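Local coordinates for protein class I SAM-dependent methyltransferase (Silicibacter pomeroyi DSS-3, PDB 3CVO) that is of uncharacterised function but, as a class I methyltransferase-like protein with a Rossmann fold, probably transfers methyl groups from S-adenosylmethionine, at residues K68-L71 with A72-P76. Sequence-based numbering, arbitrary orientation.
Sequences KAWL and AANPP
N74 folds its CB and amide back over the indole of W70. CB sits 3.7 Å from the centroid of the W70 six-membered ring and only 9° off the ring normal, which defines a CH-pi contact over the face. CG stays beside the backbone N and lies over the CE2-CZ2 side of the indole. At the tip, ND2 of N74 donates a hydrogen bond of 2.9 Å to W70 O; the N-H...O angle is 147°, and the donor lies somewhat off the carbonyl plane. The same ND2 rides over the indole face, 3.3 Å from CE2 of W70, with the amide lying roughly along the ring. Backbone carbonyl and ring of one residue thus both meet the amide, which is expected to restrict its rotation.

W70 lies in the last turn of helix 61-73, and N74 directly follows its end, in the beta-alpha-beta crossover between strands 53-58 and 81-86 of the Rossmann-type sheet. The last turn is recorded by A73 N to A69 O at 3.0 Å, and at N74 the backbone departs from helical torsions. W70 reaches N74 because its CG is anti to the backbone N (chi1 -164°); its side chain also touches V44 of helix 41-47 and, in a loop, R11 and P12. A serine in place of W70 would probably leave the N74 CB and amide without their aromatic platform, making the amide easier to turn despite its bond to the backbone carbonyl.

Next door, CD2 of buried L71 lies in plane at the indole edge, while its side chain packs on V82 and I84 of strand 81-86. L71 O takes a weak bond from N74 N and a CA-H...O contact from P75 CA at 3.2 Å, where the chain turns toward P76, whose side chain touches V82.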
loop_
_atom_site.group_PDB
_atom_site.type_symbol
_atom_site.label_atom_id
_atom_site.label_comp_id
_atom_site.label_asym_id
_atom_site.label_seq_id
_atom_site.Cartn_x
_atom_site.Cartn_y
_atom_site.Cartn_z
ATOM N N LYS A 68 -14.603 -21.899 -16.006
ATOM C CA LYS A 68 -16.048 -21.758 -15.849
ATOM C C LYS A 68 -16.779 -22.772 -16.726
ATOM O O LYS A 68 -17.761 -23.426 -16.330
ATOM C CB LYS A 68 -16.492 -20.339 -16.173
ATOM C CG LYS A 68 -16.069 -19.306 -15.102
ATOM C CD LYS A 68 -16.548 -17.925 -15.465
ATOM C CE LYS A 68 -16.136 -16.928 -14.412
ATOM N NZ LYS A 68 -16.321 -15.528 -14.900
ATOM N N ALA A 69 -16.292 -22.887 -17.942
ATOM C CA ALA A 69 -16.857 -23.830 -18.889
ATOM C C ALA A 69 -16.710 -25.255 -18.363
ATOM O O ALA A 69 -17.627 -26.072 -18.419
ATOM C CB ALA A 69 -16.194 -23.671 -20.287
ATOM N N TRP A 70 -15.543 -25.541 -17.840
ATOM C CA TRP A 70 -15.291 -26.853 -17.277
ATOM C C TRP A 70 -16.307 -27.180 -16.181
ATOM O O TRP A 70 -16.850 -28.282 -16.133
ATOM C CB TRP A 70 -13.866 -26.974 -16.722
ATOM C CG TRP A 70 -13.542 -28.387 -16.516
ATOM C CD1 TRP A 70 -13.140 -29.286 -17.469
ATOM C CD2 TRP A 70 -13.692 -29.115 -15.320
ATOM N NE1 TRP A 70 -12.976 -30.516 -16.919
ATOM C CE2 TRP A 70 -13.322 -30.450 -15.598
ATOM C CE3 TRP A 70 -14.081 -28.773 -14.031
ATOM C CZ2 TRP A 70 -13.326 -31.438 -14.627
ATOM C CZ3 TRP A 70 -14.089 -29.752 -13.064
ATOM C CH2 TRP A 70 -13.703 -31.064 -13.358
ATOM N N LEU A 71 -16.568 -26.190 -15.324
ATOM C CA LEU A 71 -17.348 -26.374 -14.094
ATOM C C LEU A 71 -18.816 -26.476 -14.443
ATOM O O LEU A 71 -19.590 -27.157 -13.764
ATOM C CB LEU A 71 -17.094 -25.249 -13.071
ATOM C CG LEU A 71 -15.747 -25.319 -12.373
ATOM C CD1 LEU A 71 -15.466 -24.028 -11.539
ATOM C CD2 LEU A 71 -15.709 -26.570 -11.478
ATOM N N ALA A 72 -19.174 -25.878 -15.574
ATOM C CA ALA A 72 -20.564 -25.944 -16.070
ATOM C C ALA A 72 -20.823 -27.327 -16.646
ATOM O O ALA A 72 -21.909 -27.894 -16.512
ATOM C CB ALA A 72 -20.834 -24.847 -17.109
ATOM N N ALA A 73 -19.785 -27.879 -17.251
ATOM C CA ALA A 73 -19.844 -29.214 -17.866
ATOM C C ALA A 73 -19.747 -30.304 -16.803
ATOM O O ALA A 73 -20.179 -31.447 -17.007
ATOM C CB ALA A 73 -18.738 -29.401 -18.881
ATOM N N ASN A 74 -19.171 -29.917 -15.676
ATOM C CA ASN A 74 -18.781 -30.849 -14.588
ATOM C C ASN A 74 -19.080 -30.263 -13.233
ATOM O O ASN A 74 -18.158 -29.807 -12.519
ATOM C CB ASN A 74 -17.286 -31.135 -14.645
ATOM C CG ASN A 74 -16.890 -31.791 -15.918
ATOM O OD1 ASN A 74 -17.148 -32.969 -16.090
ATOM N ND2 ASN A 74 -16.296 -31.039 -16.844
ATOM N N PRO A 75 -20.365 -30.231 -12.877
ATOM C CA PRO A 75 -20.759 -29.395 -11.772
ATOM C C PRO A 75 -20.165 -29.884 -10.462
ATOM O O PRO A 75 -19.845 -31.057 -10.325
ATOM C CB PRO A 75 -22.286 -29.496 -11.774
ATOM C CG PRO A 75 -22.641 -29.916 -13.181
ATOM C CD PRO A 75 -21.520 -30.826 -13.570
ATOM N N PRO A 76 -19.968 -28.972 -9.518
ATOM C CA PRO A 76 -19.425 -29.314 -8.202
ATOM C C PRO A 76 -20.295 -30.304 -7.451
ATOM O O PRO A 76 -21.505 -30.433 -7.725
ATOM C CB PRO A 76 -19.422 -27.973 -7.482
ATOM C CG PRO A 76 -19.359 -26.956 -8.563
ATOM C CD PRO A 76 -20.219 -27.528 -9.647
#